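Local coordinates for protein Sso-CP2 metallo-carboxypetidase (Sulfolobus solfataricus, PDB 4MMO) that probably acts as a zinc-dependent carboxypeptidase of the M20 family, removing residues from the C-terminal ends of peptides, at residues F114-L119 with E429-Y434; P173-G178 with A358-A363; E33-L38 with L131-E136. All coordinates share one frame; numbering follows the deposited sequence.

Contact 1: F114-L119 with E429-Y434; sequences FAIKHL and EFLKLY
L119 and L431 cross obliquely between two helices. The CD1 methyl of L119 does most of the touching. It lies 3.4 Å from CB of L431 and 3.7 Å from CD1 of L431. The other branch of L119 turns to the lysine next along: its CD2 lies 3.9 Å from CE of K432. That lysine runs extended beyond CG, and its aliphatic stem passes the leucine at the partly exposed margin. I116 comes in one turn earlier, where its CG1 is 3.9 Å from CD1 of L431. In L431, CG stands anti to the carbonyl carbon (chi1 -67°). With chi2 at 171°, this puts CD1 against both I116 and L119. Helix 102-121 and helix 417-433 belong to the zinc-binding domain of the M20 fold. Their short segments cross at -54° with axes 10.3 Å apart. With an alanine at the L119 position, L431 would probably face a gap and the stem of K432 would lose its apolar neighbour. Next to this apolar patch the same helices also bond through polar groups, as H118 ND1 is hydrogen-bonded to OE2 of E428.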
ATOM      1  N   PHE A 114      38.911 -21.061   0.633  1.00 31.51           N
ATOM      2  CA  PHE A 114      40.164 -21.196   1.353  1.00 31.01           C
ATOM      3  C   PHE A 114      40.358 -22.624   1.876  1.00 45.22           C
ATOM      4  O   PHE A 114      41.490 -23.084   2.003  1.00 43.13           O
ATOM      5  CB  PHE A 114      40.258 -20.162   2.475  1.00 33.91           C
ATOM      6  CG  PHE A 114      40.783 -18.829   2.013  1.00 37.60           C
ATOM      7  CD1 PHE A 114      42.135 -18.658   1.763  1.00 45.39           C
ATOM      8  CD2 PHE A 114      39.927 -17.758   1.804  1.00 33.00           C
ATOM      9  CE1 PHE A 114      42.626 -17.444   1.325  1.00 51.36           C
ATOM     10  CE2 PHE A 114      40.413 -16.540   1.368  1.00 45.32           C
ATOM     11  CZ  PHE A 114      41.764 -16.383   1.127  1.00 49.06           C
ATOM     12  N   ALA A 115      39.263 -23.327   2.152  1.00 33.67           N
ATOM     13  CA  ALA A 115      39.349 -24.739   2.520  1.00 41.63           C
ATOM     14  C   ALA A 115      39.921 -25.536   1.354  1.00 36.41           C
ATOM     15  O   ALA A 115      40.836 -26.338   1.530  1.00 38.07           O
ATOM     16  CB  ALA A 115      37.984 -25.281   2.911  1.00 23.23           C
ATOM     17  N   ILE A 116      39.388 -25.300   0.159  1.00 36.11           N
ATOM     18  CA  ILE A 116      39.845 -26.003  -1.033  1.00 37.68           C
ATOM     19  C   ILE A 116      41.322 -25.720  -1.264  1.00 50.09           C
ATOM     20  O   ILE A 116      42.090 -26.622  -1.603  1.00 52.21           O
ATOM     21  CB  ILE A 116      39.030 -25.596  -2.274  1.00 34.37           C
ATOM     22  CG1 ILE A 116      37.573 -26.031  -2.108  1.00 32.67           C
ATOM     23  CG2 ILE A 116      39.610 -26.222  -3.545  1.00 37.87           C
ATOM     24  CD1 ILE A 116      36.624 -25.433  -3.140  1.00 31.65           C
ATOM     25  N   LYS A 117      41.710 -24.464  -1.070  1.00 49.36           N
ATOM     26  CA  LYS A 117      43.094 -24.046  -1.235  1.00 47.38           C
ATOM     27  C   LYS A 117      44.014 -24.815  -0.297  1.00 49.00           C
ATOM     28  O   LYS A 117      45.080 -25.280  -0.699  1.00 43.19           O
ATOM     29  CB  LYS A 117      43.229 -22.553  -0.944  1.00 42.27           C
ATOM     30  CG  LYS A 117      44.636 -22.012  -1.116  1.00 43.68           C
ATOM     31  CD  LYS A 117      44.744 -20.584  -0.610  1.00 47.62           C
ATOM     32  CE  LYS A 117      45.955 -19.884  -1.197  1.00 57.65           C
ATOM     33  NZ  LYS A 117      47.206 -20.670  -1.027  1.00 52.31           N
ATOM     34  N   HIS A 118      43.604 -24.924   0.960  1.00 46.55           N
ATOM     35  CA  HIS A 118      44.412 -25.596   1.963  1.00 51.50           C
ATOM     36  C   HIS A 118      44.647 -27.050   1.570  1.00 45.12           C
ATOM     37  O   HIS A 118      45.780 -27.531   1.597  1.00 45.22           O
ATOM     38  CB  HIS A 118      43.745 -25.500   3.335  1.00 37.86           C
ATOM     39  CG  HIS A 118      43.694 -24.105   3.877  1.00 59.59           C
ATOM     40  ND1 HIS A 118      43.069 -23.788   5.066  1.00 64.13           N
ATOM     41  CD2 HIS A 118      44.192 -22.944   3.395  1.00 69.81           C
ATOM     42  CE1 HIS A 118      43.183 -22.492   5.287  1.00 72.17           C
ATOM     43  NE2 HIS A 118      43.860 -21.954   4.288  1.00 73.29           N
ATOM     44  N   LEU A 119      43.582 -27.740   1.178  1.00 49.15           N
ATOM     45  CA  LEU A 119      43.696 -29.135   0.778  1.00 48.51           C
ATOM     46  C   LEU A 119      44.577 -29.286  -0.461  1.00 46.28           C
ATOM     47  O   LEU A 119      45.375 -30.216  -0.542  1.00 43.17           O
ATOM     48  CB  LEU A 119      42.314 -29.742   0.530  1.00 39.12           C
ATOM     49  CG  LEU A 119      41.394 -29.837   1.752  1.00 48.28           C
ATOM     50  CD1 LEU A 119      40.100 -30.550   1.386  1.00 43.29           C
ATOM     51  CD2 LEU A 119      42.070 -30.548   2.916  1.00 53.91           C
ATOM     52  N   GLU A 429      37.155 -30.511   6.661  1.00 46.03           N
ATOM     53  CA  GLU A 429      36.757 -31.820   7.166  1.00 27.79           C
ATOM     54  C   GLU A 429      35.699 -32.451   6.273  1.00 39.11           C
ATOM     55  O   GLU A 429      35.720 -33.660   6.041  1.00 34.65           O
ATOM     56  CB  GLU A 429      36.236 -31.717   8.600  1.00 36.31           C
ATOM     57  CG  GLU A 429      37.327 -31.730   9.659  1.00 65.33           C
ATOM     58  CD  GLU A 429      38.124 -33.024   9.661  1.00 91.92           C
ATOM     59  OE1 GLU A 429      39.279 -33.007  10.133  1.00111.24           O
ATOM     60  OE2 GLU A 429      37.595 -34.056   9.190  1.00 78.08           O
ATOM     61  N   PHE A 430      34.781 -31.637   5.755  1.00 29.39           N
ATOM     62  CA  PHE A 430      33.746 -32.165   4.879  1.00 32.53           C
ATOM     63  C   PHE A 430      34.355 -32.748   3.606  1.00 38.27           C
ATOM     64  O   PHE A 430      33.953 -33.819   3.160  1.00 39.00           O
ATOM     65  CB  PHE A 430      32.708 -31.098   4.528  1.00 31.95           C
ATOM     66  CG  PHE A 430      31.905 -31.427   3.304  1.00 41.18           C
ATOM     67  CD1 PHE A 430      30.922 -32.405   3.346  1.00 26.28           C
ATOM     68  CD2 PHE A 430      32.147 -30.776   2.104  1.00 33.69           C
ATOM     69  CE1 PHE A 430      30.189 -32.723   2.216  1.00 37.24           C
ATOM     70  CE2 PHE A 430      31.419 -31.091   0.971  1.00 36.56           C
ATOM     71  CZ  PHE A 430      30.438 -32.065   1.027  1.00 38.35           C
ATOM     72  N   LEU A 431      35.333 -32.050   3.037  1.00 37.92           N
ATOM     73  CA  LEU A 431      35.953 -32.476   1.785  1.00 34.59           C
ATOM     74  C   LEU A 431      36.871 -33.693   1.967  1.00 34.56           C
ATOM     75  O   LEU A 431      37.089 -34.454   1.030  1.00 32.59           O
ATOM     76  CB  LEU A 431      36.753 -31.322   1.166  1.00 31.16           C
ATOM     77  CG  LEU A 431      35.983 -30.093   0.645  1.00 32.51           C
ATOM     78  CD1 LEU A 431      36.957 -28.992   0.289  1.00 28.85           C
ATOM     79  CD2 LEU A 431      35.126 -30.435  -0.561  1.00 31.15           C
ATOM     80  N   LYS A 432      37.433 -33.851   3.160  1.00 34.43           N
ATOM     81  CA  LYS A 432      38.286 -35.001   3.455  1.00 44.97           C
ATOM     82  C   LYS A 432      37.433 -36.249   3.617  1.00 40.79           C
ATOM     83  O   LYS A 432      37.843 -37.354   3.275  1.00 54.97           O
ATOM     84  CB  LYS A 432      39.082 -34.756   4.737  1.00 39.62           C
ATOM     85  CG  LYS A 432      40.302 -33.871   4.562  1.00 50.77           C
ATOM     86  CD  LYS A 432      40.854 -33.428   5.906  1.00 51.65           C
ATOM     87  CE  LYS A 432      42.338 -33.125   5.820  1.00 75.12           C
ATOM     88  NZ  LYS A 432      42.797 -32.262   6.943  1.00 99.08           N
ATOM     89  N   LEU A 433      36.222 -36.042   4.117  1.00 41.40           N
ATOM     90  CA  LEU A 433      35.351 -37.118   4.555  1.00 38.93           C
ATOM     91  C   LEU A 433      34.427 -37.616   3.443  1.00 54.17           C
ATOM     92  O   LEU A 433      34.178 -38.819   3.322  1.00 45.79           O
ATOM     93  CB  LEU A 433      34.530 -36.601   5.732  1.00 39.27           C
ATOM     94  CG  LEU A 433      33.748 -37.566   6.610  1.00 67.06           C
ATOM     95  CD1 LEU A 433      34.615 -38.713   7.103  1.00 76.91           C
ATOM     96  CD2 LEU A 433      33.195 -36.776   7.772  1.00 38.15           C
ATOM     97  N   TYR A 434      33.925 -36.690   2.629  1.00 42.63           N
ATOM     98  CA  TYR A 434      33.014 -37.036   1.537  1.00 42.33           C
ATOM     99  C   TYR A 434      33.548 -38.140   0.618  1.00 46.58           C
ATOM    100  O   TYR A 434      32.821 -39.083   0.299  1.00 38.90           O
ATOM    101  CB  TYR A 434      32.670 -35.793   0.709  1.00 42.71           C
ATOM    102  CG  TYR A 434      31.861 -36.091  -0.534  1.00 40.05           C
ATOM    103  CD1 TYR A 434      30.608 -36.684  -0.446  1.00 40.24           C
ATOM    104  CD2 TYR A 434      32.347 -35.779  -1.793  1.00 33.50           C
ATOM    105  CE1 TYR A 434      29.866 -36.957  -1.578  1.00 40.59           C
ATOM    106  CE2 TYR A 434      31.608 -36.044  -2.933  1.00 34.83           C
ATOM    107  CZ  TYR A 434      30.371 -36.633  -2.819  1.00 35.12           C
ATOM    108  OH  TYR A 434      29.639 -36.901  -3.951  1.00 49.02           O
TER

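Contact 2: P173-G178 with A358-A363; sequences PQIVLG and AMIESA
This is a buried apolar contact between a short strand and a helix, I175 and P173 meeting one face of helix 354-367. It lies beside strand 395-396, the end strand of the mixed sheet, and both I175 and M359 touch V396 there. I175 makes two of the three side-chain contacts. Its CD1 methyl reaches CG of M359 at 3.7 Å, and the two side chains cross obliquely. Its CG1 is 4.2 Å from CG1 of I360, and these two side chains cross at about a right angle. The isoleucine is bent at chi2 (-64°), which carries CD1 to the methionine while CG1 stays by I360. Beyond CG the methionine leads away from the strand. It bends at chi2 and chi3, and its far end packs on F430 of helix 417-433. All this belongs to the zinc-binding domain of the M20 fold. Helix 354-367 leads into strand 372-374, and I360 and I175 both touch V373 of that strand. I175 also forms backbone hydrogen bonds with Q372 and I374, which pair the two strands in parallel. At the other end of the contact the proline ring meets a single methyl. CG of P173 lies 3.8 Å from CB of A363. The small alanine is consistent with the close approach of the backbones there, with the CA atoms of P173 and A363 6.5 Å apart.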
ATOM      1  N   PRO A 173      25.604 -26.025  14.458  1.00 53.11           N
ATOM      2  CA  PRO A 173      25.537 -25.951  12.995  1.00 42.20           C
ATOM      3  C   PRO A 173      24.240 -26.555  12.465  1.00 46.72           C
ATOM      4  O   PRO A 173      23.680 -27.449  13.103  1.00 50.92           O
ATOM      5  CB  PRO A 173      26.745 -26.776  12.544  1.00 37.46           C
ATOM      6  CG  PRO A 173      27.027 -27.701  13.687  1.00 50.21           C
ATOM      7  CD  PRO A 173      26.667 -26.936  14.920  1.00 50.48           C
ATOM      8  N   GLN A 174      23.773 -26.064  11.318  1.00 41.28           N
ATOM      9  CA  GLN A 174      22.518 -26.526  10.733  1.00 43.06           C
ATOM     10  C   GLN A 174      22.726 -27.235   9.401  1.00 43.91           C
ATOM     11  O   GLN A 174      23.536 -26.814   8.575  1.00 48.62           O
ATOM     12  CB  GLN A 174      21.552 -25.354  10.558  1.00 38.26           C
ATOM     13  CG  GLN A 174      21.080 -24.763  11.874  1.00 43.53           C
ATOM     14  CD  GLN A 174      20.100 -23.633  11.684  1.00 57.08           C
ATOM     15  OE1 GLN A 174      18.971 -23.690  12.169  1.00 76.66           O
ATOM     16  NE2 GLN A 174      20.528 -22.589  10.981  1.00 54.49           N
ATOM     17  N   ILE A 175      21.987 -28.324   9.216  1.00 33.45           N
ATOM     18  CA  ILE A 175      22.014 -29.104   7.988  1.00 34.39           C
ATOM     19  C   ILE A 175      20.609 -29.060   7.411  1.00 35.09           C
ATOM     20  O   ILE A 175      19.646 -29.450   8.074  1.00 44.78           O
ATOM     21  CB  ILE A 175      22.398 -30.579   8.247  1.00 37.62           C
ATOM     22  CG1 ILE A 175      23.671 -30.682   9.097  1.00 38.24           C
ATOM     23  CG2 ILE A 175      22.562 -31.332   6.933  1.00 30.68           C
ATOM     24  CD1 ILE A 175      24.908 -30.132   8.449  1.00 46.98           C
ATOM     25  N   VAL A 176      20.493 -28.585   6.176  1.00 48.93           N
ATOM     26  CA  VAL A 176      19.190 -28.357   5.566  1.00 45.07           C
ATOM     27  C   VAL A 176      19.050 -29.163   4.278  1.00 38.86           C
ATOM     28  O   VAL A 176      19.836 -29.007   3.342  1.00 37.27           O
ATOM     29  CB  VAL A 176      18.983 -26.864   5.297  1.00 38.19           C
ATOM     30  CG1 VAL A 176      17.561 -26.594   4.830  1.00 37.69           C
ATOM     31  CG2 VAL A 176      19.293 -26.060   6.564  1.00 34.07           C
ATOM     32  N   LEU A 177      18.034 -30.018   4.239  1.00 32.40           N
ATOM     33  CA  LEU A 177      17.887 -31.006   3.176  1.00 31.67           C
ATOM     34  C   LEU A 177      16.874 -30.601   2.111  1.00 42.52           C
ATOM     35  O   LEU A 177      16.338 -31.459   1.408  1.00 38.80           O
ATOM     36  CB  LEU A 177      17.458 -32.346   3.779  1.00 34.24           C
ATOM     37  CG  LEU A 177      18.286 -32.842   4.964  1.00 31.54           C
ATOM     38  CD1 LEU A 177      17.810 -34.219   5.393  1.00 37.64           C
ATOM     39  CD2 LEU A 177      19.765 -32.872   4.621  1.00 30.64           C
ATOM     40  N   GLY A 178      16.602 -29.306   1.987  1.00 31.61           N
ATOM     41  CA  GLY A 178      15.649 -28.856   0.991  1.00 26.88           C
ATOM     42  C   GLY A 178      15.221 -27.408   1.122  1.00 37.11           C
ATOM     43  O   GLY A 178      15.755 -26.654   1.929  1.00 34.31           O
ATOM     44  N   ALA A 358      28.611 -36.987   5.332  1.00 31.89           N
ATOM     45  CA  ALA A 358      29.898 -36.303   5.446  1.00 35.93           C
ATOM     46  C   ALA A 358      29.735 -34.931   6.097  1.00 36.92           C
ATOM     47  O   ALA A 358      30.602 -34.471   6.838  1.00 39.69           O
ATOM     48  CB  ALA A 358      30.539 -36.161   4.077  1.00 32.30           C
ATOM     49  N   MET A 359      28.608 -34.286   5.825  1.00 36.81           N
ATOM     50  CA  MET A 359      28.345 -32.954   6.349  1.00 45.87           C
ATOM     51  C   MET A 359      28.001 -33.001   7.846  1.00 42.12           C
ATOM     52  O   MET A 359      28.506 -32.203   8.633  1.00 31.18           O
ATOM     53  CB  MET A 359      27.204 -32.321   5.551  1.00 36.52           C
ATOM     54  CG  MET A 359      27.138 -30.820   5.628  1.00 58.49           C
ATOM     55  SD  MET A 359      28.545 -29.951   4.892  1.00 41.92           S
ATOM     56  CE  MET A 359      28.223 -30.154   3.144  1.00 61.48           C
ATOM     57  N   ILE A 360      27.149 -33.943   8.235  1.00 38.94           N
ATOM     58  CA  ILE A 360      26.809 -34.137   9.645  1.00 39.39           C
ATOM     59  C   ILE A 360      28.038 -34.470  10.496  1.00 39.71           C
ATOM     60  O   ILE A 360      28.221 -33.921  11.581  1.00 38.94           O
ATOM     61  CB  ILE A 360      25.756 -35.254   9.816  1.00 50.53           C
ATOM     62  CG1 ILE A 360      24.401 -34.766   9.300  1.00 30.01           C
ATOM     63  CG2 ILE A 360      25.639 -35.686  11.291  1.00 40.83           C
ATOM     64  CD1 ILE A 360      23.304 -35.817   9.307  1.00 32.41           C
ATOM     65  N   GLU A 361      28.877 -35.373  10.007  1.00 35.46           N
ATOM     66  CA  GLU A 361      30.010 -35.849  10.791  1.00 38.87           C
ATOM     67  C   GLU A 361      31.080 -34.762  10.921  1.00 29.68           C
ATOM     68  O   GLU A 361      31.641 -34.556  11.999  1.00 37.53           O
ATOM     69  CB  GLU A 361      30.589 -37.126  10.170  1.00 40.76           C
ATOM     70  CG  GLU A 361      31.750 -37.745  10.955  1.00 68.46           C
ATOM     71  CD  GLU A 361      32.330 -38.990  10.291  1.00 71.90           C
ATOM     72  OE1 GLU A 361      33.562 -39.182  10.369  1.00 54.55           O
ATOM     73  OE2 GLU A 361      31.563 -39.774   9.690  1.00 52.11           O
ATOM     74  N   SER A 362      31.351 -34.057   9.827  1.00 34.83           N
ATOM     75  CA  SER A 362      32.328 -32.969   9.853  1.00 35.24           C
ATOM     76  C   SER A 362      31.879 -31.843  10.778  1.00 37.43           C
ATOM     77  O   SER A 362      32.687 -31.278  11.519  1.00 39.17           O
ATOM     78  CB  SER A 362      32.571 -32.421   8.443  1.00 38.57           C
ATOM     79  OG  SER A 362      31.362 -32.007   7.836  1.00 36.48           O
ATOM     80  N   ALA A 363      30.591 -31.519  10.741  1.00 36.66           N
ATOM     81  CA  ALA A 363      30.063 -30.439  11.573  1.00 52.24           C
ATOM     82  C   ALA A 363      30.246 -30.797  13.042  1.00 48.52           C
ATOM     83  O   ALA A 363      30.612 -29.964  13.869  1.00 58.96           O
ATOM     84  CB  ALA A 363      28.593 -30.208  11.264  1.00 25.33           C
TER

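Contact 3: E33-L38 with L131-E136; sequences ETVEKL and LLYEGE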
ATOM      1  N   GLU A  33      39.028 -13.543 -10.701  1.00 47.65           N
ATOM      2  CA  GLU A  33      40.469 -13.371 -10.545  1.00 53.37           C
ATOM      3  C   GLU A  33      40.958 -14.010  -9.257  1.00 49.04           C
ATOM      4  O   GLU A  33      42.008 -14.646  -9.225  1.00 61.85           O
ATOM      5  CB  GLU A  33      40.826 -11.883 -10.552  1.00 46.69           C
ATOM      6  CG  GLU A  33      40.658 -11.215 -11.910  1.00 67.22           C
ATOM      7  CD  GLU A  33      40.654  -9.698 -11.822  1.00 92.87           C
ATOM      8  OE1 GLU A  33      41.113  -9.154 -10.795  1.00 89.57           O
ATOM      9  OE2 GLU A  33      40.184  -9.051 -12.781  1.00102.77           O
ATOM     10  N   THR A  34      40.184 -13.830  -8.195  1.00 35.35           N
ATOM     11  CA  THR A  34      40.532 -14.359  -6.889  1.00 42.17           C
ATOM     12  C   THR A  34      40.549 -15.890  -6.898  1.00 43.87           C
ATOM     13  O   THR A  34      41.419 -16.509  -6.289  1.00 45.50           O
ATOM     14  CB  THR A  34      39.542 -13.857  -5.832  1.00 49.52           C
ATOM     15  OG1 THR A  34      39.532 -12.423  -5.837  1.00 45.44           O
ATOM     16  CG2 THR A  34      39.923 -14.356  -4.447  1.00 43.30           C
ATOM     17  N   VAL A  35      39.588 -16.497  -7.588  1.00 46.31           N
ATOM     18  CA  VAL A  35      39.531 -17.952  -7.688  1.00 45.96           C
ATOM     19  C   VAL A  35      40.800 -18.475  -8.349  1.00 47.74           C
ATOM     20  O   VAL A  35      41.412 -19.427  -7.865  1.00 58.16           O
ATOM     21  CB  VAL A  35      38.282 -18.421  -8.476  1.00 54.03           C
ATOM     22  CG1 VAL A  35      38.388 -19.894  -8.866  1.00 39.39           C
ATOM     23  CG2 VAL A  35      37.024 -18.193  -7.655  1.00 53.88           C
ATOM     24  N   GLU A  36      41.192 -17.844  -9.452  1.00 57.37           N
ATOM     25  CA  GLU A  36      42.392 -18.238 -10.180  1.00 56.12           C
ATOM     26  C   GLU A  36      43.636 -18.071  -9.317  1.00 53.62           C
ATOM     27  O   GLU A  36      44.520 -18.924  -9.316  1.00 52.17           O
ATOM     28  CB  GLU A  36      42.532 -17.409 -11.457  1.00 55.33           C
ATOM     29  CG  GLU A  36      41.409 -17.634 -12.454  1.00 60.57           C
ATOM     30  CD  GLU A  36      41.569 -16.821 -13.719  1.00 64.61           C
ATOM     31  OE1 GLU A  36      42.024 -15.662 -13.630  1.00 69.68           O
ATOM     32  OE2 GLU A  36      41.241 -17.342 -14.805  1.00 64.19           O
ATOM     33  N   LYS A  37      43.697 -16.966  -8.584  1.00 43.44           N
ATOM     34  CA  LYS A  37      44.826 -16.685  -7.708  1.00 43.10           C
ATOM     35  C   LYS A  37      44.962 -17.759  -6.635  1.00 53.44           C
ATOM     36  O   LYS A  37      46.039 -18.325  -6.442  1.00 52.96           O
ATOM     37  CB  LYS A  37      44.647 -15.315  -7.048  1.00 60.85           C
ATOM     38  CG  LYS A  37      45.744 -14.926  -6.065  1.00 78.39           C
ATOM     39  CD  LYS A  37      45.282 -13.790  -5.167  1.00 91.57           C
ATOM     40  CE  LYS A  37      46.312 -13.466  -4.099  1.00104.59           C
ATOM     41  NZ  LYS A  37      47.528 -12.824  -4.666  1.00118.47           N
ATOM     42  N   LEU A  38      43.864 -18.033  -5.940  1.00 54.22           N
ATOM     43  CA  LEU A  38      43.892 -18.909  -4.774  1.00 54.38           C
ATOM     44  C   LEU A  38      44.062 -20.385  -5.127  1.00 47.47           C
ATOM     45  O   LEU A  38      44.807 -21.093  -4.457  1.00 42.75           O
ATOM     46  CB  LEU A  38      42.622 -18.717  -3.940  1.00 50.46           C
ATOM     47  CG  LEU A  38      42.435 -17.332  -3.313  1.00 55.32           C
ATOM     48  CD1 LEU A  38      41.085 -17.234  -2.623  1.00 50.30           C
ATOM     49  CD2 LEU A  38      43.553 -17.018  -2.333  1.00 54.47           C
ATOM     50  N   LEU A 131      32.809 -25.191  -9.265  1.00 35.60           N
ATOM     51  CA  LEU A 131      32.300 -24.010  -8.577  1.00 35.41           C
ATOM     52  C   LEU A 131      31.324 -23.254  -9.464  1.00 33.44           C
ATOM     53  O   LEU A 131      31.595 -23.024 -10.642  1.00 41.29           O
ATOM     54  CB  LEU A 131      33.449 -23.076  -8.203  1.00 36.38           C
ATOM     55  CG  LEU A 131      34.569 -23.633  -7.324  1.00 45.56           C
ATOM     56  CD1 LEU A 131      35.629 -22.559  -7.133  1.00 35.44           C
ATOM     57  CD2 LEU A 131      34.037 -24.116  -5.980  1.00 26.17           C
ATOM     58  N   LEU A 132      30.189 -22.868  -8.892  1.00 41.45           N
ATOM     59  CA  LEU A 132      29.190 -22.100  -9.623  1.00 37.62           C
ATOM     60  C   LEU A 132      28.664 -20.967  -8.759  1.00 37.60           C
ATOM     61  O   LEU A 132      27.841 -21.182  -7.869  1.00 34.62           O
ATOM     62  CB  LEU A 132      28.035 -22.999 -10.076  1.00 32.26           C
ATOM     63  CG  LEU A 132      27.087 -22.386 -11.110  1.00 34.55           C
ATOM     64  CD1 LEU A 132      27.818 -22.139 -12.406  1.00 67.74           C
ATOM     65  CD2 LEU A 132      25.885 -23.282 -11.358  1.00 44.23           C
ATOM     66  N   TYR A 133      29.160 -19.762  -9.029  1.00 38.21           N
ATOM     67  CA  TYR A 133      28.766 -18.572  -8.289  1.00 32.98           C
ATOM     68  C   TYR A 133      27.891 -17.661  -9.150  1.00 34.54           C
ATOM     69  O   TYR A 133      28.356 -17.135 -10.164  1.00 42.21           O
ATOM     70  CB  TYR A 133      30.008 -17.801  -7.848  1.00 33.74           C
ATOM     71  CG  TYR A 133      30.995 -18.607  -7.035  1.00 27.95           C
ATOM     72  CD1 TYR A 133      30.564 -19.601  -6.162  1.00 40.66           C
ATOM     73  CD2 TYR A 133      32.358 -18.367  -7.132  1.00 33.75           C
ATOM     74  CE1 TYR A 133      31.465 -20.329  -5.411  1.00 27.26           C
ATOM     75  CE2 TYR A 133      33.265 -19.087  -6.389  1.00 28.56           C
ATOM     76  CZ  TYR A 133      32.814 -20.070  -5.528  1.00 35.80           C
ATOM     77  OH  TYR A 133      33.718 -20.795  -4.786  1.00 32.68           O
ATOM     78  N   GLU A 134      26.632 -17.477  -8.748  1.00 36.07           N
ATOM     79  CA  GLU A 134      25.715 -16.596  -9.475  1.00 35.93           C
ATOM     80  C   GLU A 134      25.596 -15.233  -8.796  1.00 41.32           C
ATOM     81  O   GLU A 134      26.044 -15.050  -7.661  1.00 41.22           O
ATOM     82  CB  GLU A 134      24.327 -17.233  -9.618  1.00 30.90           C
ATOM     83  CG  GLU A 134      23.479 -17.255  -8.338  1.00 42.01           C
ATOM     84  CD  GLU A 134      21.985 -17.208  -8.623  1.00 44.49           C
ATOM     85  OE1 GLU A 134      21.572 -16.494  -9.563  1.00 41.78           O
ATOM     86  OE2 GLU A 134      21.218 -17.886  -7.906  1.00 38.01           O
ATOM     87  N   GLY A 135      24.967 -14.290  -9.494  1.00 36.29           N
ATOM     88  CA  GLY A 135      24.826 -12.930  -9.004  1.00 37.92           C
ATOM     89  C   GLY A 135      23.386 -12.455  -8.921  1.00 38.68           C
ATOM     90  O   GLY A 135      23.144 -11.252  -8.834  1.00 42.67           O
ATOM     91  N   GLU A 136      22.433 -13.388  -8.930  1.00 33.53           N
ATOM     92  CA  GLU A 136      21.007 -13.045  -8.932  1.00 34.73           C
ATOM     93  C   GLU A 136      20.197 -13.782  -7.866  1.00 43.15           C
ATOM     94  O   GLU A 136      18.966 -13.802  -7.926  1.00 41.46           O
ATOM     95  CB  GLU A 136      20.396 -13.357 -10.301  1.00 37.83           C
ATOM     96  CG  GLU A 136      21.006 -12.588 -11.454  1.00 42.39           C
ATOM     97  CD  GLU A 136      20.402 -12.971 -12.793  1.00 54.61           C
ATOM     98  OE1 GLU A 136      19.925 -14.118 -12.930  1.00 56.56           O
ATOM     99  OE2 GLU A 136      20.406 -12.124 -13.711  1.00 64.62           O
TER
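V35 carries the helix side of this contact alone, with one methyl for each of two strand residues. Its CG2 lies 4.1 Å from CE2 of Y133. The methyl sits at the edge of the tyrosine ring, near the ring plane, and not over a face. The other methyl, CG1, is 4.2 Å from CD1 of L131. The valine has CG1 anti to its backbone nitrogen (chi1 167°) and CG2 anti to the carbonyl carbon. This torsion sets CG1 toward L131 and CG2 toward Y133. L131 and Y133 are two apart on the strand and both point at the helix. L132, between them, turns to the other side of the sheet. The touch is light: 84 Å² is buried in all, and the nearest CA atoms, those of V35 and L131, are 9.5 Å apart.

The next shell sets these groups in place. Backbone hydrogen bonds tie L131 to A56 and Y133 to V54 on one side of the strand, and L132 and E134 to strand 65-71 on the other. V35 also rests on A56. L113 of helix 102-121 touches both V35 and Y133 and so bridges the pair. Y133 further packs against N70, next to the zinc ligand H71. The side chains of Y133 and H71 are about 6 Å apart, and the side chain of Y133 is about 11 Å from the bound zinc. Segment 131-136 ends just before E137 and E138, which are zinc-binding residues of this protein, though they hold no zinc in this chain.

In the zinc-binding domain, helix 24-39 thus covers one face of the mixed six-stranded sheet over strand 128-134, with helix 102-121 beside it and strands 53-58 and 65-71 flanking the strand below.

How the contacts relate
All three contacts lie on the same side of the chain's centre, in the zinc-binding domain. Contact 3 opens first along the chain, and its segments alternate with those of contact 1. Contact 2 comes after contact 3 has closed and is nested within the loop closed by contact 1. Contacts 1 and 2 have centres about 15 Å apart and touch where helices 417-433 and 354-367 pack together. Contacts 1 and 3, centres about 17 Å apart, touch where F114 meets L38; helix 102-121 and strand 128-134, which serve them, are consecutive. Contacts 2 and 3, centres about 23 Å apart, do not touch. Contact 1 therefore links the other two, joining early and late parts of the chain.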